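Local coordinates for translocator protein BipD (Burkholderia pseudomallei, PDB 3NFT) that is required for invasion of epithelial cells and intracellular survival, and probably regulates secretion of type III effectors and their insertion into the target cell membrane, at residues D52-D64 against T244-K258. Numbering follows the deposited sequence. Where two conformers were deposited one is given.
Sequences DEFASLRLPDRID and TARYQAWNTAFSGQK
Lys258 NZ is gripped by carbonyls at the C-terminal end of helix 41-56, where the helix dipole would probably favour a positive charge, and just beyond it: it hydrogen-bonds Phe54 O (3.0 Å), weakly Ala55 O and Leu57 O, and a water that also bonds Leu57 O. The bond ties helix 41-56, probably part of the N-terminal domain that acts as an intramolecular chaperone, to helix 244-295, a predicted coiled coil. Lys258 runs extended, then bends at its end (chi4 -91°), turning the ammonium toward the three carbonyls, while its CG lies 3.7 Å from Phe54 CE2. Residues 57-63 then pass along helix 244-258 toward its N-terminal end, Leu59 nearest Asn251 and Arg62 nearest Thr244; strand 61-63 runs at 124° to it. Leu59 CD1 presses obliquely on Trp250 CH2 at a tight 3.4 Å and also touches Phe254, Leu161 adding to this apolar patch. Asn251 ND2 reaches Leu59 O through one water and Asp61 OD2 through another. Tyr247 OH donates to Pro60 O at 2.7 Å, from above the carbonyl plane. Asp61 OD1 takes two donors from the same face of its carboxylate: Arg62 N on the anti side and, on the syn side, Gln248 NE2 at 3.0 Å, nearly straight at 167°.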
ATOM      1  N   ASP A  52     -28.529  24.951   5.034  1.00  8.29           N
ATOM      2  CA  ASP A  52     -29.793  25.625   4.808  1.00  8.69           C
ATOM      3  C   ASP A  52     -30.270  26.431   6.007  1.00  7.85           C
ATOM      4  O   ASP A  52     -30.812  27.519   5.847  1.00  8.89           O
ATOM      5  CB  ASP A  52     -30.897  24.648   4.420  1.00  9.12           C
ATOM      6  CG  ASP A  52     -30.730  24.055   3.014  1.00 10.76           C
ATOM      7  OD1 ASP A  52     -29.912  24.533   2.198  1.00 14.86           O
ATOM      8  OD2 ASP A  52     -31.349  23.027   2.777  1.00 14.57           O
ATOM      9  N   GLU A  53     -30.027  25.914   7.219  1.00  7.50           N
ATOM     10  CA  GLU A  53     -30.401  26.641   8.425  1.00  7.48           C
ATOM     11  C   GLU A  53     -29.624  27.940   8.528  1.00  7.92           C
ATOM     12  O   GLU A  53     -30.184  28.991   8.819  1.00  8.30           O
ATOM     13  CB  GLU A  53     -30.156  25.802   9.671  1.00  9.00           C
ATOM     14  CG  GLU A  53     -30.793  26.370  10.912  1.00  8.70           C
ATOM     15  CD  GLU A  53     -32.307  26.370  10.913  1.00  9.93           C
ATOM     16  OE1 GLU A  53     -32.893  25.568  10.132  1.00 13.57           O
ATOM     17  OE2 GLU A  53     -32.936  27.161  11.646  1.00 10.15           O
ATOM     18  N   PHE A  54     -28.324  27.849   8.278  1.00  7.53           N
ATOM     19  CA  PHE A  54     -27.454  29.034   8.299  1.00  8.19           C
ATOM     20  C   PHE A  54     -27.900  30.047   7.263  1.00  8.14           C
ATOM     21  O   PHE A  54     -27.981  31.256   7.503  1.00  9.18           O
ATOM     22  CB  PHE A  54     -26.028  28.576   8.048  1.00  8.43           C
ATOM     23  CG  PHE A  54     -24.974  29.645   8.252  1.00  7.56           C
ATOM     24  CD1 PHE A  54     -24.301  29.739   9.474  1.00  9.22           C
ATOM     25  CD2 PHE A  54     -24.621  30.500   7.224  1.00  9.50           C
ATOM     26  CE1 PHE A  54     -23.308  30.674   9.657  1.00  9.98           C
ATOM     27  CE2 PHE A  54     -23.635  31.463   7.428  1.00  7.30           C
ATOM     28  CZ  PHE A  54     -22.975  31.525   8.664  1.00  8.37           C
ATOM     29  N   ALA A  55     -28.176  29.563   6.066  1.00  8.68           N
ATOM     30  CA  ALA A  55     -28.604  30.426   4.976  1.00  9.36           C
ATOM     31  C   ALA A  55     -29.894  31.161   5.306  1.00 10.26           C
ATOM     32  O   ALA A  55     -30.093  32.318   4.882  1.00 12.18           O
ATOM     33  CB  ALA A  55     -28.803  29.590   3.683  1.00  9.32           C
ATOM     34  N   SER A  56     -30.780  30.487   6.039  0.57  9.52           N
ATOM     35  CA  SER A  56     -32.089  31.038   6.382  0.57 10.30           C
ATOM     36  C   SER A  56     -32.042  32.162   7.422  0.57 10.82           C
ATOM     37  O   SER A  56     -32.992  32.919   7.574  0.57 10.60           O
ATOM     38  CB  SER A  56     -33.026  29.927   6.848  0.57 10.48           C
ATOM     39  OG  SER A  56     -32.817  29.581   8.194  0.57 11.41           O
ATOM     40  N   LEU A  57     -30.946  32.246   8.178  1.00 11.93           N
ATOM     41  CA  LEU A  57     -30.842  33.282   9.181  1.00 12.50           C
ATOM     42  C   LEU A  57     -30.933  34.669   8.524  1.00 12.53           C
ATOM     43  O   LEU A  57     -30.343  34.889   7.463  1.00 14.60           O
ATOM     44  CB  LEU A  57     -29.556  33.087   9.989  1.00 13.52           C
ATOM     45  CG  LEU A  57     -29.453  33.882  11.277  1.00 15.66           C
ATOM     46  CD1 LEU A  57     -28.761  33.095  12.326  1.00 17.10           C
ATOM     47  CD2 LEU A  57     -28.721  35.192  10.957  1.00 16.46           C
ATOM     48  N   ARG A  58     -31.707  35.562   9.133  1.00 12.33           N
ATOM     49  CA  ARG A  58     -31.867  36.921   8.661  1.00 15.05           C
ATOM     50  C   ARG A  58     -31.976  37.879   9.790  1.00 14.15           C
ATOM     51  O   ARG A  58     -32.669  37.608  10.769  1.00 13.11           O
ATOM     52  CB  ARG A  58     -33.154  37.038   7.865  1.00 16.85           C
ATOM     53  CG  ARG A  58     -33.038  36.372   6.603  1.00 22.74           C
ATOM     54  CD  ARG A  58     -34.116  36.796   5.765  1.00 25.51           C
ATOM     55  NE  ARG A  58     -33.978  36.241   4.450  1.00 27.64           N
ATOM     56  CZ  ARG A  58     -34.867  36.496   3.495  1.00 28.46           C
ATOM     57  NH1 ARG A  58     -35.863  37.341   3.746  1.00 30.07           N
ATOM     58  NH2 ARG A  58     -34.698  35.980   2.298  1.00 29.60           N
ATOM     59  N   LEU A  59     -31.290  39.015   9.648  1.00 14.19           N
ATOM     60  CA  LEU A  59     -31.414  40.072  10.624  1.00 15.04           C
ATOM     61  C   LEU A  59     -32.740  40.813  10.460  1.00 15.35           C
ATOM     62  O   LEU A  59     -33.366  40.748   9.403  1.00 16.21           O
ATOM     63  CB  LEU A  59     -30.233  41.061  10.507  1.00 15.22           C
ATOM     64  CG  LEU A  59     -28.842  40.472  10.774  1.00 15.64           C
ATOM     65  CD1 LEU A  59     -27.786  41.572  10.944  1.00 16.38           C
ATOM     66  CD2 LEU A  59     -28.742  39.537  11.937  1.00 16.01           C
ATOM     67  N   PRO A  60     -33.173  41.544  11.503  1.00 15.88           N
ATOM     68  CA  PRO A  60     -34.335  42.402  11.360  1.00 17.02           C
ATOM     69  C   PRO A  60     -34.157  43.424  10.230  1.00 18.24           C
ATOM     70  O   PRO A  60     -33.037  43.680   9.799  1.00 17.93           O
ATOM     71  CB  PRO A  60     -34.435  43.095  12.728  1.00 17.17           C
ATOM     72  CG  PRO A  60     -33.560  42.336  13.648  1.00 17.69           C
ATOM     73  CD  PRO A  60     -32.553  41.657  12.834  1.00 16.20           C
ATOM     74  N   ASP A  61     -35.253  43.959   9.717  1.00 20.28           N
ATOM     75  CA  ASP A  61     -35.186  44.943   8.677  1.00 22.55           C
ATOM     76  C   ASP A  61     -36.432  45.809   8.757  1.00 24.38           C
ATOM     77  O   ASP A  61     -37.308  45.583   9.600  1.00 23.85           O
ATOM     78  CB  ASP A  61     -35.046  44.240   7.311  1.00 23.18           C
ATOM     79  CG  ASP A  61     -34.278  45.072   6.276  1.00 24.89           C
ATOM     80  OD1 ASP A  61     -34.125  46.307   6.450  1.00 26.56           O
ATOM     81  OD2 ASP A  61     -33.834  44.474   5.267  1.00 28.41           O
ATOM     82  N   ARG A  62     -36.469  46.831   7.911  1.00 26.82           N
ATOM     83  CA  ARG A  62     -37.628  47.670   7.729  1.00 29.71           C
ATOM     84  C   ARG A  62     -37.873  47.669   6.226  1.00 32.17           C
ATOM     85  O   ARG A  62     -37.057  48.173   5.459  1.00 31.51           O
ATOM     86  CB  ARG A  62     -37.336  49.079   8.242  1.00 30.63           C
ATOM     87  CG  ARG A  62     -38.500  50.034   8.189  1.00 33.38           C
ATOM     88  CD  ARG A  62     -39.234  50.054   9.499  1.00 36.77           C
ATOM     89  NE  ARG A  62     -38.592  50.897  10.514  1.00 37.53           N
ATOM     90  CZ  ARG A  62     -39.154  51.172  11.688  1.00 38.29           C
ATOM     91  NH1 ARG A  62     -40.351  50.676  11.985  1.00 37.91           N
ATOM     92  NH2 ARG A  62     -38.538  51.946  12.568  1.00 39.60           N
ATOM     93  N   ILE A  63     -38.995  47.068   5.807  1.00 35.36           N
ATOM     94  CA  ILE A  63     -39.306  46.881   4.390  1.00 38.41           C
ATOM     95  C   ILE A  63     -40.525  47.738   4.044  1.00 40.08           C
ATOM     96  O   ILE A  63     -41.600  47.549   4.618  1.00 40.04           O
ATOM     97  CB  ILE A  63     -39.574  45.384   4.054  1.00 39.20           C
ATOM     98  CG1 ILE A  63     -39.888  45.189   2.564  1.00 41.14           C
ATOM     99  CG2 ILE A  63     -40.710  44.823   4.896  1.00 40.47           C
ATOM    100  CD1 ILE A  63     -38.702  45.431   1.638  1.00 42.76           C
ATOM    101  N   ASP A  64     -40.339  48.699   3.138  1.00 41.77           N
ATOM    102  CA  ASP A  64     -41.372  49.695   2.827  1.00 43.05           C
ATOM    103  C   ASP A  64     -41.990  50.298   4.103  1.00 42.61           C
ATOM    104  O   ASP A  64     -43.198  50.553   4.167  1.00 42.79           O
ATOM    105  CB  ASP A  64     -42.456  49.087   1.916  1.00 43.90           C
ATOM    106  CG  ASP A  64     -41.932  48.731   0.527  1.00 46.05           C
ATOM    107  OD1 ASP A  64     -40.907  49.300   0.097  1.00 47.70           O
ATOM    108  OD2 ASP A  64     -42.559  47.883  -0.144  1.00 48.93           O
ATOM    109  N   THR A 244     -33.275  53.828   7.905  1.00 14.69           N
ATOM    110  CA  THR A 244     -33.359  52.532   7.278  1.00 14.91           C
ATOM    111  C   THR A 244     -32.276  52.329   6.222  1.00 13.71           C
ATOM    112  O   THR A 244     -31.673  51.252   6.153  1.00 14.87           O
ATOM    113  CB  THR A 244     -34.742  52.328   6.669  1.00 16.09           C
ATOM    114  OG1 THR A 244     -35.705  52.398   7.716  1.00 19.71           O
ATOM    115  CG2 THR A 244     -34.782  50.978   5.980  1.00 19.10           C
ATOM    116  N   ALA A 245     -32.021  53.337   5.382  1.00 13.24           N
ATOM    117  CA  ALA A 245     -31.074  53.137   4.292  1.00 13.24           C
ATOM    118  C   ALA A 245     -29.670  52.828   4.818  1.00 12.50           C
ATOM    119  O   ALA A 245     -29.009  51.929   4.319  1.00 12.64           O
ATOM    120  CB  ALA A 245     -31.055  54.314   3.342  1.00 14.26           C
ATOM    121  N   ARG A 246     -29.227  53.554   5.843  1.00 12.04           N
ATOM    122  CA  ARG A 246     -27.903  53.272   6.422  1.00 11.61           C
ATOM    123  C   ARG A 246     -27.877  51.904   7.119  1.00 11.36           C
ATOM    124  O   ARG A 246     -26.879  51.166   7.061  1.00 12.04           O
ATOM    125  CB  ARG A 246     -27.475  54.374   7.381  1.00 12.77           C
ATOM    126  CG  ARG A 246     -26.890  55.557   6.661  1.00 15.34           C
ATOM    127  CD  ARG A 246     -26.287  56.553   7.648  1.00 18.29           C
ATOM    128  NE  ARG A 246     -25.774  57.780   7.017  1.00 18.91           N
ATOM    129  CZ  ARG A 246     -26.506  58.859   6.751  1.00 20.01           C
ATOM    130  NH1 ARG A 246     -27.807  58.887   7.020  1.00 20.58           N
ATOM    131  NH2 ARG A 246     -25.932  59.928   6.198  1.00 20.57           N
ATOM    132  N   TYR A 247     -28.968  51.530   7.771  1.00 11.34           N
ATOM    133  CA  TYR A 247     -29.025  50.215   8.391  1.00 11.15           C
ATOM    134  C   TYR A 247     -28.892  49.133   7.317  1.00 10.72           C
ATOM    135  O   TYR A 247     -28.172  48.158   7.470  1.00 11.53           O
ATOM    136  CB  TYR A 247     -30.331  50.045   9.173  1.00 11.23           C
ATOM    137  CG  TYR A 247     -30.491  48.632   9.663  1.00  9.87           C
ATOM    138  CD1 TYR A 247     -31.253  47.710   8.942  1.00 11.07           C
ATOM    139  CD2 TYR A 247     -29.832  48.194  10.806  1.00 11.25           C
ATOM    140  CE1 TYR A 247     -31.375  46.421   9.371  1.00 11.62           C
ATOM    141  CE2 TYR A 247     -29.949  46.898  11.245  1.00 11.42           C
ATOM    142  CZ  TYR A 247     -30.712  45.996  10.521  1.00 11.32           C
ATOM    143  OH  TYR A 247     -30.822  44.681  10.973  1.00 13.29           O
ATOM    144  N   GLN A 248     -29.595  49.316   6.205  1.00 11.81           N
ATOM    145  CA  GLN A 248     -29.585  48.317   5.155  1.00 13.00           C
ATOM    146  C   GLN A 248     -28.213  48.183   4.521  1.00 12.39           C
ATOM    147  O   GLN A 248     -27.811  47.096   4.155  1.00 11.87           O
ATOM    148  CB  GLN A 248     -30.660  48.630   4.102  1.00 13.73           C
ATOM    149  CG  GLN A 248     -32.060  48.385   4.666  1.00 15.49           C
ATOM    150  CD  GLN A 248     -33.200  48.628   3.675  1.00 20.19           C
ATOM    151  OE1 GLN A 248     -33.052  49.354   2.689  1.00 23.62           O
ATOM    152  NE2 GLN A 248     -34.360  48.051   3.967  1.00 21.92           N
ATOM    153  N   ALA A 249     -27.491  49.305   4.397  1.00 12.06           N
ATOM    154  CA  ALA A 249     -26.135  49.251   3.885  1.00 12.38           C
ATOM    155  C   ALA A 249     -25.249  48.418   4.804  1.00 11.52           C
ATOM    156  O   ALA A 249     -24.424  47.617   4.328  1.00 12.65           O
ATOM    157  CB  ALA A 249     -25.546  50.646   3.750  1.00 12.41           C
ATOM    158  N   TRP A 250     -25.381  48.627   6.115  1.00 11.24           N
ATOM    159  CA  TRP A 250     -24.619  47.858   7.081  1.00 11.58           C
ATOM    160  C   TRP A 250     -25.004  46.365   7.014  1.00 11.46           C
ATOM    161  O   TRP A 250     -24.158  45.480   6.984  1.00 11.97           O
ATOM    162  CB  TRP A 250     -24.800  48.410   8.511  1.00 11.38           C
ATOM    163  CG  TRP A 250     -24.264  47.412   9.492  1.00 10.32           C
ATOM    164  CD1 TRP A 250     -22.947  47.174   9.793  1.00 10.75           C
ATOM    165  CD2 TRP A 250     -25.014  46.388  10.171  1.00  9.73           C
ATOM    166  NE1 TRP A 250     -22.850  46.124  10.668  1.00 12.26           N
ATOM    167  CE2 TRP A 250     -24.098  45.617  10.912  1.00 10.88           C
ATOM    168  CE3 TRP A 250     -26.372  46.093  10.258  1.00 11.97           C
ATOM    169  CZ2 TRP A 250     -24.498  44.533  11.695  1.00 11.31           C
ATOM    170  CZ3 TRP A 250     -26.772  45.028  11.039  1.00 11.51           C
ATOM    171  CH2 TRP A 250     -25.847  44.256  11.741  1.00 10.55           C
ATOM    172  N   ASN A 251     -26.306  46.102   6.968  1.00 11.19           N
ATOM    173  CA  ASN A 251     -26.831  44.729   6.931  1.00 12.20           C
ATOM    174  C   ASN A 251     -26.308  44.013   5.697  1.00 11.56           C
ATOM    175  O   ASN A 251     -25.930  42.859   5.745  1.00 12.34           O
ATOM    176  CB  ASN A 251     -28.361  44.778   6.931  1.00 13.33           C
ATOM    177  CG  ASN A 251     -29.021  43.444   7.211  1.00 17.21           C
ATOM    178  OD1 ASN A 251     -28.382  42.481   7.653  1.00 22.54           O
ATOM    179  ND2 ASN A 251     -30.335  43.401   7.006  1.00 17.94           N
ATOM    180  N   THR A 252     -26.252  44.731   4.578  1.00 12.14           N
ATOM    181  CA  THR A 252     -25.745  44.139   3.350  1.00 12.74           C
ATOM    182  C   THR A 252     -24.275  43.754   3.492  1.00 12.18           C
ATOM    183  O   THR A 252     -23.861  42.676   3.072  1.00 12.70           O
ATOM    184  CB  THR A 252     -25.981  45.062   2.153  1.00 13.58           C
ATOM    185  OG1 THR A 252     -27.404  45.213   1.969  1.00 15.25           O
ATOM    186  CG2 THR A 252     -25.330  44.514   0.879  1.00 14.39           C
ATOM    187  N   ALA A 253     -23.473  44.634   4.086  1.00 12.23           N
ATOM    188  CA  ALA A 253     -22.079  44.292   4.303  1.00 12.39           C
ATOM    189  C   ALA A 253     -21.935  43.100   5.234  1.00 12.41           C
ATOM    190  O   ALA A 253     -21.124  42.211   4.993  1.00 12.48           O
ATOM    191  CB  ALA A 253     -21.322  45.489   4.853  1.00 12.27           C
ATOM    192  N   PHE A 254     -22.730  43.097   6.291  1.00 13.00           N
ATOM    193  CA  PHE A 254     -22.689  42.017   7.281  1.00 13.80           C
ATOM    194  C   PHE A 254     -23.031  40.690   6.629  1.00 13.58           C
ATOM    195  O   PHE A 254     -22.343  39.681   6.818  1.00 14.85           O
ATOM    196  CB  PHE A 254     -23.654  42.341   8.427  1.00 14.95           C
ATOM    197  CG  PHE A 254     -23.391  41.572   9.678  1.00 18.07           C
ATOM    198  CD1 PHE A 254     -22.437  42.019  10.595  1.00 20.67           C
ATOM    199  CD2 PHE A 254     -24.091  40.430   9.936  1.00 20.66           C
ATOM    200  CE1 PHE A 254     -22.193  41.328  11.776  1.00 22.25           C
ATOM    201  CE2 PHE A 254     -23.845  39.706  11.127  1.00 23.00           C
ATOM    202  CZ  PHE A 254     -22.895  40.173  12.040  1.00 23.53           C
ATOM    203  N   SER A 255     -24.091  40.716   5.824  1.00 13.61           N
ATOM    204  CA  SER A 255     -24.528  39.549   5.078  1.00 14.33           C
ATOM    205  C   SER A 255     -23.495  39.044   4.100  1.00 13.92           C
ATOM    206  O   SER A 255     -23.402  37.834   3.858  1.00 14.97           O
ATOM    207  CB  SER A 255     -25.823  39.877   4.320  1.00 15.63           C
ATOM    208  OG  SER A 255     -26.862  40.123   5.243  1.00 21.89           O
ATOM    209  N   GLY A 256     -22.737  39.958   3.501  1.00 13.16           N
ATOM    210  CA  GLY A 256     -21.656  39.569   2.628  1.00 13.09           C
ATOM    211  C   GLY A 256     -20.638  38.688   3.352  1.00 12.01           C
ATOM    212  O   GLY A 256     -20.224  37.654   2.835  1.00 12.57           O
ATOM    213  N   GLN A 257     -20.276  39.063   4.573  1.00 11.60           N
ATOM    214  CA  GLN A 257     -19.346  38.261   5.366  1.00 11.19           C
ATOM    215  C   GLN A 257     -19.978  36.918   5.789  1.00 11.17           C
ATOM    216  O   GLN A 257     -19.340  35.884   5.707  1.00 11.38           O
ATOM    217  CB  GLN A 257     -18.909  39.037   6.586  1.00 11.59           C
ATOM    218  CG  GLN A 257     -18.126  40.300   6.237  1.00 11.83           C
ATOM    219  CD  GLN A 257     -16.846  40.047   5.416  1.00 13.87           C
ATOM    220  OE1 GLN A 257     -16.128  39.049   5.619  1.00 14.22           O
ATOM    221  NE2 GLN A 257     -16.568  40.956   4.468  1.00 16.52           N
ATOM    222  N   LYS A 258     -21.237  36.968   6.223  1.00 10.94           N
ATOM    223  CA  LYS A 258     -21.981  35.793   6.569  1.00 10.60           C
ATOM    224  C   LYS A 258     -21.986  34.821   5.374  1.00 10.37           C
ATOM    225  O   LYS A 258     -21.697  33.642   5.525  1.00 10.54           O
ATOM    226  CB  LYS A 258     -23.413  36.199   6.964  1.00 11.49           C
ATOM    227  CG  LYS A 258     -24.396  35.036   7.119  1.00 12.56           C
ATOM    228  CD  LYS A 258     -25.835  35.484   7.313  1.00 16.29           C
ATOM    229  CE  LYS A 258     -26.797  34.295   7.468  1.00 17.41           C
ATOM    230  NZ  LYS A 258     -27.361  33.840   6.150  1.00 17.44           N
TER
HETATM  231  O   HOH W   1     -28.887  36.551   5.694  1.00 39.88           O
HETATM  232  O   HOH W   2     -32.155  41.140   6.954  1.00 23.86           O
HETATM  233  O   HOH W   3     -29.677  39.445   7.162  1.00 28.17           O
HETATM  234  O   HOH W   4     -31.127  45.143   4.886  1.00 34.77           O